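Local atomic coordinates of tRNA(Ile2) 2-agmatinylcytidine synthetase TiaS (Archaeoglobus fulgidus, PDB entry 5XOB), a protein that catalyses the ATP-dependent attachment of agmatine to the wobble cytidine of a minor isoleucine tRNA, converting its codon specificity from AUG to AUA. Residues D249-G254 against R402-P407; Y264-L269 against Y323-K328; G283-E288 against Q306-I311; A299-T304 against T330-K335; I336-L341 against G392-P397. One frame throughout, in Å; residues are numbered along the deposited sequence.

Contact 1. Residues D249-G254 against R402-P407; sequences DMHLIG and RHLSKP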
# COMPACT_ATOMS: atom_id res chain seq x y z
N ASP A 249 -3.83 5.44 -2.17
CA ASP A 249 -3.41 6.24 -1.01
C ASP A 249 -4.61 6.69 -0.18
O ASP A 249 -4.57 7.74 0.45
CB ASP A 249 -2.62 7.50 -1.44
CG ASP A 249 -1.14 7.22 -1.70
OD1 ASP A 249 -0.63 6.14 -1.36
OD2 ASP A 249 -0.48 8.14 -2.24
N MET A 250 -5.68 5.89 -0.16
CA MET A 250 -6.91 6.30 0.51
C MET A 250 -6.71 6.38 2.03
O MET A 250 -7.49 7.01 2.75
CB MET A 250 -8.06 5.34 0.15
CG MET A 250 -9.45 5.80 0.59
SD MET A 250 -10.79 4.74 -0.01
CE MET A 250 -12.22 5.48 0.77
N HIS A 251 -5.65 5.74 2.52
CA HIS A 251 -5.34 5.68 3.94
C HIS A 251 -4.59 6.89 4.46
O HIS A 251 -4.40 7.03 5.67
CB HIS A 251 -4.51 4.42 4.24
CG HIS A 251 -3.14 4.42 3.63
ND1 HIS A 251 -2.91 4.59 2.28
CD2 HIS A 251 -1.92 4.23 4.20
CE1 HIS A 251 -1.61 4.52 2.05
NE2 HIS A 251 -0.99 4.30 3.19
N LEU A 252 -4.18 7.78 3.56
CA LEU A 252 -3.30 8.87 3.93
C LEU A 252 -4.04 10.08 4.46
O LEU A 252 -4.94 10.63 3.81
CB LEU A 252 -2.43 9.27 2.74
CG LEU A 252 -1.39 8.24 2.27
CD1 LEU A 252 -0.40 8.90 1.33
CD2 LEU A 252 -0.64 7.57 3.41
N ILE A 253 -3.65 10.48 5.67
CA ILE A 253 -4.10 11.70 6.30
C ILE A 253 -3.06 12.77 6.02
O ILE A 253 -1.89 12.59 6.36
CB ILE A 253 -4.22 11.49 7.82
CG1 ILE A 253 -5.21 10.36 8.11
CG2 ILE A 253 -4.62 12.80 8.51
CD1 ILE A 253 -5.26 9.89 9.55
N GLY A 254 -3.47 13.87 5.39
CA GLY A 254 -2.56 14.98 5.12
C GLY A 254 -2.29 15.78 6.38
O GLY A 254 -3.12 15.81 7.29
N ARG A 402 2.98 -1.51 -0.49
CA ARG A 402 1.89 -1.91 0.40
C ARG A 402 0.58 -1.76 -0.36
O ARG A 402 0.46 -0.91 -1.22
CB ARG A 402 1.92 -1.07 1.68
CG ARG A 402 3.25 -1.19 2.42
CD ARG A 402 3.19 -0.59 3.81
NE ARG A 402 2.36 -1.37 4.73
CZ ARG A 402 1.86 -0.93 5.88
NH1 ARG A 402 2.11 0.31 6.30
NH2 ARG A 402 1.11 -1.73 6.63
N HIS A 403 -0.40 -2.61 -0.03
CA HIS A 403 -1.69 -2.68 -0.75
C HIS A 403 -2.27 -1.31 -1.17
O HIS A 403 -2.59 -1.10 -2.35
CB HIS A 403 -2.73 -3.43 0.09
CG HIS A 403 -2.42 -4.88 0.32
ND1 HIS A 403 -2.03 -5.73 -0.69
CD2 HIS A 403 -2.45 -5.63 1.45
CE1 HIS A 403 -1.83 -6.94 -0.20
NE2 HIS A 403 -2.08 -6.91 1.10
N LEU A 404 -2.39 -0.41 -0.20
CA LEU A 404 -3.03 0.91 -0.40
C LEU A 404 -2.14 1.98 -1.03
O LEU A 404 -2.64 3.01 -1.47
CB LEU A 404 -3.53 1.45 0.94
CG LEU A 404 -4.77 0.76 1.49
CD1 LEU A 404 -4.84 0.86 3.00
CD2 LEU A 404 -6.03 1.34 0.86
N SER A 405 -0.83 1.73 -1.06
CA SER A 405 0.12 2.69 -1.63
C SER A 405 -0.15 2.95 -3.11
O SER A 405 -0.03 2.04 -3.94
CB SER A 405 1.56 2.19 -1.48
OG SER A 405 1.94 2.08 -0.12
N LYS A 406 -0.51 4.20 -3.42
CA LYS A 406 -0.61 4.68 -4.80
C LYS A 406 0.78 4.71 -5.44
O LYS A 406 1.68 5.40 -4.96
CB LYS A 406 -1.22 6.08 -4.84
CG LYS A 406 -1.59 6.55 -6.24
CD LYS A 406 -2.51 7.76 -6.18
CE LYS A 406 -3.07 8.13 -7.54
NZ LYS A 406 -4.01 9.28 -7.45
N PRO A 407 0.96 3.94 -6.53
CA PRO A 407 2.26 3.88 -7.19
C PRO A 407 2.45 5.08 -8.10
O PRO A 407 1.48 5.66 -8.59
CB PRO A 407 2.19 2.59 -8.01
CG PRO A 407 0.91 1.92 -7.63
CD PRO A 407 0.01 3.01 -7.16
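Asp249 OD1 accepts the backbone N-H of Lys406 at 2.8 Å, in a nearly straight bond (165° at the hydrogen) that arrives from well above the carboxylate plane. The other oxygen, OD2, forms a salt bridge with Lys335, while Asp249 N donates to Leu404 O at 2.8 Å, so that side chain and backbone of one residue both tie down the loop 402-407. The carboxylate also lies against the first side-chain carbon of the lysine, Asp249 CG to Lys406 CB measuring 3.3 Å. Next to it the imidazole of His251 crosses Leu404 obliquely, His251 ND1 lying 3.5 Å from Leu404 CB and His251 CB 3.8 Å from Leu404 CD1. An alanine at Asp249 would probably leave the Lys406 N-H without its acceptor and Lys335 short of one charged partner. The type I turn that starts at Asp249 thus meets the chain just past the turn 402-405 through a carboxylate shared by a peptide N-H and a lysine, surroundings that would be expected to favour its charged form.

Contact 2. Residues Y264-L269 against Y323-K328; sequences YRSYRL and YGSMKK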
# COMPACT_ATOMS: atom_id res chain seq x y z
N TYR A 264 -0.35 4.18 14.49
CA TYR A 264 -1.48 3.49 13.88
C TYR A 264 -2.31 4.36 12.92
O TYR A 264 -3.49 4.09 12.69
CB TYR A 264 -2.36 2.85 14.96
CG TYR A 264 -1.59 1.85 15.80
CD1 TYR A 264 -0.94 0.78 15.20
CD2 TYR A 264 -1.50 1.99 17.18
CE1 TYR A 264 -0.23 -0.13 15.95
CE2 TYR A 264 -0.79 1.08 17.94
CZ TYR A 264 -0.15 0.02 17.31
OH TYR A 264 0.56 -0.89 18.05
N ARG A 265 -1.67 5.40 12.36
CA ARG A 265 -2.24 6.21 11.28
C ARG A 265 -1.14 6.48 10.25
O ARG A 265 0.05 6.36 10.57
CB ARG A 265 -2.81 7.54 11.80
CG ARG A 265 -4.19 7.46 12.46
CD ARG A 265 -4.10 7.17 13.95
NE ARG A 265 -5.38 7.33 14.63
CZ ARG A 265 -5.68 6.80 15.82
NH1 ARG A 265 -4.81 6.05 16.49
NH2 ARG A 265 -6.88 7.02 16.34
N SER A 266 -1.55 6.86 9.04
CA SER A 266 -0.61 7.09 7.92
C SER A 266 -0.77 8.50 7.40
O SER A 266 -1.87 9.05 7.37
CB SER A 266 -0.86 6.08 6.81
OG SER A 266 -1.00 4.77 7.34
N TYR A 267 0.35 9.09 6.96
CA TYR A 267 0.39 10.52 6.65
C TYR A 267 1.14 10.89 5.37
O TYR A 267 2.04 10.18 4.92
CB TYR A 267 1.03 11.29 7.82
CG TYR A 267 0.37 11.07 9.16
CD1 TYR A 267 -0.76 11.80 9.52
CD2 TYR A 267 0.87 10.14 10.07
CE1 TYR A 267 -1.38 11.60 10.75
CE2 TYR A 267 0.26 9.94 11.30
CZ TYR A 267 -0.87 10.68 11.64
OH TYR A 267 -1.49 10.51 12.85
N ARG A 268 0.73 12.01 4.76
CA ARG A 268 1.55 12.76 3.84
C ARG A 268 1.90 14.05 4.58
O ARG A 268 1.00 14.78 5.00
CB ARG A 268 0.81 13.10 2.55
CG ARG A 268 1.33 14.37 1.87
CD ARG A 268 0.49 14.86 0.69
NE ARG A 268 -0.93 15.09 0.96
CZ ARG A 268 -1.45 16.06 1.73
NH1 ARG A 268 -0.67 16.93 2.38
NH2 ARG A 268 -2.77 16.14 1.86
N LEU A 269 3.18 14.33 4.74
CA LEU A 269 3.59 15.57 5.38
C LEU A 269 4.94 16.07 4.89
O LEU A 269 5.83 15.28 4.59
CB LEU A 269 3.59 15.42 6.90
CG LEU A 269 4.49 14.36 7.53
CD1 LEU A 269 5.79 14.97 8.01
CD2 LEU A 269 3.79 13.70 8.71
N TYR A 323 5.60 10.09 2.79
CA TYR A 323 4.39 9.28 2.74
C TYR A 323 4.60 7.99 3.51
O TYR A 323 5.48 7.20 3.16
CB TYR A 323 4.07 8.93 1.29
CG TYR A 323 3.79 10.12 0.39
CD1 TYR A 323 2.49 10.44 0.02
CD2 TYR A 323 4.83 10.90 -0.11
CE1 TYR A 323 2.23 11.51 -0.81
CE2 TYR A 323 4.57 11.97 -0.94
CZ TYR A 323 3.27 12.28 -1.29
OH TYR A 323 3.01 13.35 -2.11
N GLY A 324 3.78 7.75 4.53
CA GLY A 324 3.83 6.47 5.21
C GLY A 324 3.10 6.38 6.53
O GLY A 324 2.53 7.35 7.01
N SER A 325 3.14 5.18 7.10
CA SER A 325 2.51 4.87 8.37
C SER A 325 3.43 5.23 9.51
O SER A 325 4.64 5.16 9.37
CB SER A 325 2.19 3.38 8.45
OG SER A 325 1.35 2.98 7.38
N MET A 326 2.84 5.59 10.64
CA MET A 326 3.59 5.81 11.87
C MET A 326 3.42 4.62 12.82
O MET A 326 2.32 4.35 13.31
CB MET A 326 3.12 7.09 12.56
CG MET A 326 3.76 7.33 13.92
SD MET A 326 4.32 9.02 14.18
CE MET A 326 5.64 9.07 12.98
N LYS A 327 4.52 3.91 13.06
CA LYS A 327 4.59 2.87 14.09
C LYS A 327 5.82 3.17 14.94
O LYS A 327 6.88 3.47 14.40
CB LYS A 327 4.73 1.48 13.47
CG LYS A 327 3.74 1.15 12.36
CD LYS A 327 4.18 -0.08 11.58
CE LYS A 327 3.59 -0.11 10.17
NZ LYS A 327 4.15 -1.24 9.38
N LYS A 328 5.66 3.11 16.26
CA LYS A 328 6.75 3.41 17.19
C LYS A 328 7.32 4.81 16.95
O LYS A 328 8.52 5.02 17.01
CB LYS A 328 7.85 2.33 17.10
CG LYS A 328 7.34 0.93 17.43
CD LYS A 328 7.81 -0.11 16.42
CE LYS A 328 7.06 -1.43 16.57
NZ LYS A 328 6.73 -2.04 15.25
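Arg268 runs beside Tyr323, the two side chains pointing the same way from a non-hydrogen-bonded antiparallel pair. Its CB lies 4.0 Å from Tyr323 CE1, and CG, anti to the backbone N (chi1 153°), keeps the same spacing from that carbon. CD comes within 4.1 Å of Tyr323 OH. At chi3 the chain bends, the guanidinium plane stands 75° to the phenol ring, and the tip leaves the tyrosine to form a salt bridge with Glu256 through NH2. On the same face, Ser266 OG and Ser325 OG share a hydrogen bond of 3.0 Å, and either hydroxyl may be the donor. Between these two pairs the backbones grip each other twice, Tyr267 N giving to Gly324 O at 2.8 Å and Gly324 N to Tyr267 O at 3.0 Å. On the opposite face the edge of the Tyr267 ring reaches past Gly324, its partner in the ladder, to Met326, Tyr267 CE2 lying 4.2 Å from Met326 CB, while the tyrosine hydroxyl bonds to Glu262 N. Further along, Met326 N donates to Arg265 O at 2.9 Å. Pairing of the first strand, 265-273, with the fourth, 319-327, is the antiparallel seam typical of the OB-fold barrel.

Contact 3. Residues G283-E288 against Q306-I311; sequences GHVFFE and QFRNVI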
# COMPACT_ATOMS: atom_id res chain seq x y z
N GLY A 283 20.05 -3.11 8.55
CA GLY A 283 19.96 -2.72 7.12
C GLY A 283 18.98 -1.58 6.86
O GLY A 283 18.42 -1.47 5.76
N HIS A 284 18.80 -0.73 7.87
CA HIS A 284 17.77 0.32 7.88
C HIS A 284 18.42 1.69 7.93
O HIS A 284 19.50 1.85 8.50
CB HIS A 284 16.84 0.14 9.08
CG HIS A 284 16.49 -1.28 9.37
ND1 HIS A 284 15.81 -2.07 8.47
CD2 HIS A 284 16.73 -2.07 10.44
CE1 HIS A 284 15.63 -3.28 8.98
NE2 HIS A 284 16.19 -3.31 10.17
N VAL A 285 17.74 2.69 7.37
CA VAL A 285 18.32 4.00 7.14
C VAL A 285 17.40 5.07 7.72
O VAL A 285 16.34 5.32 7.16
CB VAL A 285 18.48 4.24 5.62
CG1 VAL A 285 19.14 5.58 5.33
CG2 VAL A 285 19.27 3.10 4.97
N PHE A 286 17.78 5.69 8.83
CA PHE A 286 16.91 6.68 9.50
C PHE A 286 17.34 8.10 9.23
O PHE A 286 18.48 8.36 8.87
CB PHE A 286 16.90 6.49 11.01
CG PHE A 286 16.24 5.23 11.46
CD1 PHE A 286 15.06 5.27 12.20
CD2 PHE A 286 16.78 3.99 11.13
CE1 PHE A 286 14.45 4.10 12.61
CE2 PHE A 286 16.17 2.83 11.54
CZ PHE A 286 15.00 2.88 12.28
N PHE A 287 16.41 9.02 9.44
CA PHE A 287 16.71 10.44 9.42
C PHE A 287 15.56 11.18 10.08
O PHE A 287 14.64 10.56 10.60
CB PHE A 287 16.97 10.93 7.99
CG PHE A 287 15.81 10.79 7.07
CD1 PHE A 287 14.91 11.84 6.91
CD2 PHE A 287 15.63 9.64 6.32
CE1 PHE A 287 13.84 11.72 6.04
CE2 PHE A 287 14.57 9.52 5.45
CZ PHE A 287 13.67 10.56 5.31
N GLU A 288 15.65 12.51 10.08
CA GLU A 288 14.67 13.35 10.75
C GLU A 288 14.44 14.61 9.97
O GLU A 288 15.30 15.08 9.23
CB GLU A 288 15.14 13.75 12.14
CG GLU A 288 14.63 12.88 13.28
CD GLU A 288 14.96 13.46 14.65
OE1 GLU A 288 15.14 14.70 14.75
OE2 GLU A 288 15.03 12.68 15.63
N GLN A 306 16.71 -0.99 -2.92
CA GLN A 306 17.42 0.08 -3.62
C GLN A 306 16.87 1.46 -3.25
O GLN A 306 17.56 2.46 -3.40
CB GLN A 306 17.31 -0.09 -5.14
CG GLN A 306 17.89 -1.39 -5.70
CD GLN A 306 16.94 -2.58 -5.62
OE1 GLN A 306 15.79 -2.45 -5.20
NE2 GLN A 306 17.43 -3.75 -6.02
N PHE A 307 15.63 1.50 -2.78
CA PHE A 307 15.01 2.74 -2.33
C PHE A 307 15.82 3.43 -1.22
O PHE A 307 15.74 4.65 -1.07
CB PHE A 307 13.58 2.47 -1.85
CG PHE A 307 12.84 3.70 -1.37
CD1 PHE A 307 12.38 4.65 -2.27
CD2 PHE A 307 12.60 3.89 -0.02
CE1 PHE A 307 11.69 5.78 -1.83
CE2 PHE A 307 11.91 5.01 0.43
CZ PHE A 307 11.46 5.95 -0.47
N ARG A 308 16.59 2.65 -0.47
CA ARG A 308 17.48 3.20 0.56
C ARG A 308 18.57 4.07 -0.03
O ARG A 308 19.02 5.03 0.60
CB ARG A 308 18.13 2.09 1.36
CG ARG A 308 17.16 1.31 2.22
CD ARG A 308 17.78 0.03 2.74
NE ARG A 308 18.19 -0.84 1.64
CZ ARG A 308 18.74 -2.04 1.79
NH1 ARG A 308 18.96 -2.54 3.00
NH2 ARG A 308 19.07 -2.75 0.72
N ASN A 309 19.00 3.72 -1.24
CA ASN A 309 20.04 4.48 -1.93
C ASN A 309 19.70 5.96 -2.07
O ASN A 309 20.52 6.82 -1.75
CB ASN A 309 20.33 3.87 -3.31
CG ASN A 309 20.71 2.40 -3.23
OD1 ASN A 309 20.88 1.84 -2.15
ND2 ASN A 309 20.83 1.77 -4.39
N VAL A 310 18.48 6.25 -2.54
CA VAL A 310 18.06 7.64 -2.76
C VAL A 310 17.88 8.35 -1.41
O VAL A 310 18.14 9.55 -1.30
CB VAL A 310 16.78 7.80 -3.63
CG1 VAL A 310 16.72 6.75 -4.74
CG2 VAL A 310 15.50 7.77 -2.80
N ILE A 311 17.43 7.62 -0.40
CA ILE A 311 17.29 8.19 0.94
C ILE A 311 18.65 8.51 1.53
O ILE A 311 18.84 9.58 2.09
CB ILE A 311 16.51 7.27 1.90
CG1 ILE A 311 15.05 7.11 1.44
CG2 ILE A 311 16.57 7.80 3.33
CD1 ILE A 311 14.24 8.40 1.42
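Ile311 presses its CG2 methyl against the ring of Phe287, 3.4 Å from CE2, the two side chains meeting at about a right angle. This methyl, anti to the backbone N, also lies 3.9 Å from Val285 CG1. Val285 thereby divides its branches between two helical residues: CG1 takes the isoleucine, while CG2 packs 3.9 Å from Arg308 CG and equally near its CB. Beyond this apolar patch the arginine changes character. Its CD passes 3.4 Å from Gly283 O, and NH1 donates to that same oxygen at 3.0 Å, the acceptor lying in the guanidinium plane and offering a lone pair to a nearly straight N-H (161°). NE is bonded to Lys305 O, so two peptide oxygens fix the rotation of the guanidinium. Gly283 adopts backbone angles at which a CB would collide with the preceding carbonyl. The axes of the short segments, strand 284-288 and helix 307-311, approach to 9.2 Å at 30°. Helix 307-313 follows strand 294-300 and precedes strand 319-327, the place of the helix in an OB fold, and Ile311 also reaches Ala300 and Leu333 on neighbouring strands.

Contact 4. Residues A299-T304 against T330-K335; sequences AAFEPT and TINLEK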
# COMPACT_ATOMS: atom_id res chain seq x y z
N ALA A 299 11.91 6.67 8.18
CA ALA A 299 12.64 5.42 8.05
C ALA A 299 12.42 4.73 6.70
O ALA A 299 11.30 4.64 6.21
CB ALA A 299 12.25 4.48 9.18
N ALA A 300 13.52 4.25 6.12
CA ALA A 300 13.52 3.35 4.97
C ALA A 300 14.12 2.01 5.39
O ALA A 300 15.35 1.87 5.45
CB ALA A 300 14.33 3.96 3.83
N PHE A 301 13.27 1.04 5.70
CA PHE A 301 13.71 -0.25 6.23
C PHE A 301 14.38 -1.09 5.14
O PHE A 301 14.34 -0.73 3.97
CB PHE A 301 12.54 -1.01 6.87
CG PHE A 301 11.94 -0.31 8.07
CD1 PHE A 301 12.36 -0.63 9.36
CD2 PHE A 301 10.97 0.66 7.90
CE1 PHE A 301 11.81 0.01 10.46
CE2 PHE A 301 10.41 1.30 9.00
CZ PHE A 301 10.83 0.98 10.28
N GLU A 302 14.97 -2.20 5.54
CA GLU A 302 15.80 -3.02 4.66
C GLU A 302 15.00 -3.56 3.48
O GLU A 302 15.49 -3.52 2.35
CB GLU A 302 16.45 -4.18 5.45
CG GLU A 302 17.37 -5.08 4.64
CD GLU A 302 16.65 -6.10 3.78
OE1 GLU A 302 15.52 -6.51 4.12
OE2 GLU A 302 17.22 -6.51 2.75
N PRO A 303 13.77 -4.03 3.72
CA PRO A 303 12.98 -4.62 2.63
C PRO A 303 12.60 -3.68 1.47
O PRO A 303 11.97 -4.12 0.51
CB PRO A 303 11.71 -5.12 3.34
CG PRO A 303 12.09 -5.27 4.77
CD PRO A 303 13.07 -4.16 5.02
N THR A 304 12.99 -2.40 1.56
CA THR A 304 12.77 -1.43 0.49
C THR A 304 13.96 -1.38 -0.46
O THR A 304 13.93 -0.69 -1.48
CB THR A 304 12.55 -0.02 1.06
OG1 THR A 304 13.78 0.49 1.58
CG2 THR A 304 11.49 -0.03 2.16
N THR A 330 7.86 6.60 14.39
CA THR A 330 8.65 6.87 13.17
C THR A 330 7.87 6.46 11.90
O THR A 330 7.15 5.46 11.90
CB THR A 330 10.06 6.21 13.20
OG1 THR A 330 10.26 5.42 12.02
CG2 THR A 330 10.25 5.32 14.44
N ILE A 331 8.02 7.26 10.84
CA ILE A 331 7.27 7.06 9.58
C ILE A 331 7.93 6.02 8.69
O ILE A 331 9.06 6.22 8.24
CB ILE A 331 7.18 8.37 8.75
CG1 ILE A 331 6.42 9.47 9.51
CG2 ILE A 331 6.50 8.12 7.40
CD1 ILE A 331 4.91 9.34 9.50
N ASN A 332 7.21 4.93 8.40
CA ASN A 332 7.64 3.96 7.39
C ASN A 332 7.40 4.49 6.00
O ASN A 332 6.28 4.43 5.50
CB ASN A 332 6.88 2.65 7.51
CG ASN A 332 7.12 1.95 8.82
OD1 ASN A 332 7.32 2.59 9.86
ND2 ASN A 332 7.12 0.62 8.79
N LEU A 333 8.45 4.97 5.36
CA LEU A 333 8.34 5.54 4.03
C LEU A 333 7.88 4.54 2.98
O LEU A 333 8.47 3.46 2.82
CB LEU A 333 9.68 6.12 3.59
CG LEU A 333 10.14 7.37 4.33
CD1 LEU A 333 11.52 7.76 3.85
CD2 LEU A 333 9.16 8.52 4.15
N GLU A 334 6.82 4.91 2.27
CA GLU A 334 6.32 4.18 1.12
C GLU A 334 6.74 4.89 -0.17
O GLU A 334 6.95 4.27 -1.21
CB GLU A 334 4.79 4.09 1.22
CG GLU A 334 4.31 3.58 2.58
CD GLU A 334 2.80 3.69 2.80
OE1 GLU A 334 2.09 4.24 1.93
OE2 GLU A 334 2.32 3.23 3.86
N LYS A 335 6.90 6.20 -0.07
CA LYS A 335 7.06 7.09 -1.20
C LYS A 335 7.71 8.34 -0.63
O LYS A 335 7.58 8.61 0.56
CB LYS A 335 5.68 7.47 -1.72
CG LYS A 335 5.40 7.19 -3.19
CD LYS A 335 4.45 8.23 -3.77
CE LYS A 335 3.15 8.42 -2.98
NZ LYS A 335 2.17 7.33 -3.21
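Phe301 lays one corner of its ring against the amide of Asn332, Phe301 CE2 standing 3.4 Å from Asn332 CG and as close to Asn332 ND2. Both residues hold CG anti to the carbonyl carbon (chi1 -64° for the phenylalanine, -63° for the asparagine), beside the backbone N; the ring and amide planes are 45° apart, and the groups meet at a tilt rather than stack. The ring also meets His284 edge-to-face. Replacement of Phe301 by an alanine would probably open a gap beside Asn332 and leave its amide freer to turn. Just beyond, Thr304 swings OG1 back to Phe301 O at 2.7 Å, and Thr304 N grips the same oxygen, closing a short 3-10 turn. The strands themselves join through Ala299, whose N donates to Ile331 O at 2.9 Å and whose O accepts from Leu333 N at 3.0 Å. Leu333 CB lies 3.4 Å from Ala299 O. Parallel pairing of Ala299 with Asn332 links the third and fifth strands, the contact that completes an OB-fold barrel.

Contact 5. Residues I336-L341 against G392-P397; sequences IQIVEL and GFYEVP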
# COMPACT_ATOMS: atom_id res chain seq x y z
N ILE A 336 8.39 9.13 -1.47
CA ILE A 336 8.90 10.44 -1.03
C ILE A 336 9.06 11.42 -2.20
O ILE A 336 9.47 11.03 -3.29
CB ILE A 336 10.23 10.30 -0.26
CG1 ILE A 336 10.60 11.61 0.44
CG2 ILE A 336 11.36 9.83 -1.17
CD1 ILE A 336 11.64 11.45 1.53
N GLN A 337 8.74 12.69 -1.96
CA GLN A 337 9.04 13.74 -2.92
C GLN A 337 10.17 14.63 -2.43
O GLN A 337 10.10 15.16 -1.32
CB GLN A 337 7.85 14.64 -3.20
CG GLN A 337 8.17 15.66 -4.28
CD GLN A 337 7.06 16.66 -4.52
OE1 GLN A 337 6.15 16.81 -3.70
NE2 GLN A 337 7.15 17.36 -5.64
N ILE A 338 11.18 14.80 -3.28
CA ILE A 338 12.18 15.83 -3.07
C ILE A 338 11.65 17.10 -3.70
O ILE A 338 11.54 17.20 -4.93
CB ILE A 338 13.54 15.48 -3.70
CG1 ILE A 338 14.27 14.46 -2.83
CG2 ILE A 338 14.43 16.71 -3.79
CD1 ILE A 338 13.62 13.09 -2.79
N VAL A 339 11.30 18.05 -2.86
CA VAL A 339 10.68 19.28 -3.32
C VAL A 339 11.79 20.25 -3.71
O VAL A 339 12.12 20.37 -4.89
CB VAL A 339 9.77 19.91 -2.24
CG1 VAL A 339 9.10 21.16 -2.78
CG2 VAL A 339 8.74 18.90 -1.76
N GLU A 340 12.35 20.92 -2.71
CA GLU A 340 13.44 21.85 -2.91
C GLU A 340 14.72 21.19 -2.45
O GLU A 340 14.81 20.68 -1.33
CB GLU A 340 13.22 23.14 -2.11
CG GLU A 340 14.21 24.25 -2.46
CD GLU A 340 14.42 25.25 -1.33
OE1 GLU A 340 15.51 25.24 -0.71
OE2 GLU A 340 13.49 26.04 -1.05
N LEU A 341 15.71 21.21 -3.33
CA LEU A 341 17.05 20.82 -2.95
C LEU A 341 17.74 21.94 -2.17
O LEU A 341 17.74 23.10 -2.59
CB LEU A 341 17.87 20.46 -4.18
CG LEU A 341 17.84 18.98 -4.53
CD1 LEU A 341 18.63 18.77 -5.81
CD2 LEU A 341 18.41 18.13 -3.40
N GLY A 392 12.10 15.55 -7.32
CA GLY A 392 11.04 14.73 -7.85
C GLY A 392 10.57 13.70 -6.86
O GLY A 392 10.76 13.83 -5.66
N PHE A 393 9.95 12.66 -7.40
CA PHE A 393 9.26 11.66 -6.63
C PHE A 393 10.00 10.34 -6.70
O PHE A 393 10.53 9.97 -7.75
CB PHE A 393 7.86 11.47 -7.20
CG PHE A 393 6.90 12.58 -6.89
CD1 PHE A 393 6.03 12.48 -5.81
CD2 PHE A 393 6.83 13.71 -7.70
CE1 PHE A 393 5.13 13.49 -5.53
CE2 PHE A 393 5.94 14.73 -7.42
CZ PHE A 393 5.08 14.62 -6.33
N TYR A 394 10.04 9.62 -5.58
CA TYR A 394 10.61 8.28 -5.53
C TYR A 394 9.75 7.36 -4.68
O TYR A 394 9.15 7.79 -3.70
CB TYR A 394 12.03 8.33 -4.96
CG TYR A 394 12.97 9.25 -5.71
CD1 TYR A 394 13.72 8.78 -6.79
CD2 TYR A 394 13.13 10.58 -5.33
CE1 TYR A 394 14.59 9.61 -7.47
CE2 TYR A 394 14.01 11.41 -6.01
CZ TYR A 394 14.74 10.92 -7.08
OH TYR A 394 15.61 11.75 -7.76
N GLU A 395 9.71 6.08 -5.05
CA GLU A 395 8.90 5.10 -4.35
C GLU A 395 9.68 3.82 -4.10
O GLU A 395 10.69 3.54 -4.74
CB GLU A 395 7.65 4.76 -5.17
CG GLU A 395 7.93 3.97 -6.44
CD GLU A 395 6.70 3.77 -7.32
OE1 GLU A 395 6.85 3.21 -8.43
OE2 GLU A 395 5.58 4.16 -6.89
N VAL A 396 9.16 3.04 -3.16
CA VAL A 396 9.67 1.73 -2.84
C VAL A 396 9.43 0.77 -4.01
O VAL A 396 8.43 0.91 -4.70
CB VAL A 396 8.92 1.21 -1.61
CG1 VAL A 396 9.36 -0.19 -1.26
CG2 VAL A 396 9.16 2.11 -0.41
N PRO A 397 10.32 -0.21 -4.25
CA PRO A 397 10.08 -1.16 -5.35
C PRO A 397 8.81 -2.02 -5.19
O PRO A 397 8.37 -2.24 -4.07
CB PRO A 397 11.33 -2.06 -5.32
CG PRO A 397 11.87 -1.90 -3.94
CD PRO A 397 11.62 -0.46 -3.61
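Gly392 opens the ladder with both of its polar backbone atoms bonded to Ile338: its N donates in plane to a lone pair of Ile338 O at 3.0 Å, and its O receives Ile338 N at 2.6 Å. That oxygen also lies 3.2 Å from Gln337 CA, a CA-H...O contact. Just past Ile338, Val339 and Glu340 both face Val319 in a classic beta bulge. Next comes Phe393, one face of which carries the glutamine opposite. Gln337 CG sits 3.8 Å above the ring centre, only 8° from the normal, in a CH-pi contact. CG is anti to the backbone N (chi1 -176°) and the chain continues extended; the amide lies nearly flat over the ring, planes 18° apart, with NE2 3.4 Å from Phe393 CE2. Tyr394 returns to backbone bonding, exchanging two bonds with Ile336: its N to Ile336 O and its O from Ile336 N, each 2.7 Å. At the edge of its ring CD2 meets Ile338 CD1 at 3.6 Å; the hydroxyl is held by Gln390 O and the ring stacks on His417. Past the paired residues, Glu395 OE2 takes Leu408 N, and Val396 bonds through its backbone to Glu334. The result is a regular antiparallel ladder that adds strand 392-395, where the chain returns from the zinc ribbon, alongside strand 335-338, beyond the corner at Glu334 in the OB fold's last strand.

In the fold
Contacts 2, 3 and 4 build one OB fold: its antiparallel seam, its helix and its parallel closure, with contacts 3 and 4 only about 7 Å apart between centres. Contact 5 extends the same sheet and meets contact 3 where Phe307 packs on residues 394-397. Contact 1 joins the chain leading into this fold to a loop that follows strand 392-395. Strand 252-254 pairs with strand 265-273 of contact 2, and Asp249 OD2 reaches Lys335 NZ of contact 4 at 2.9 Å. Of the bound metals, the magnesium ion lies about 11 Å from the side chain of Leu404 in contact 1. Contacts 1 and 3, about 20 Å apart between centres, do not touch.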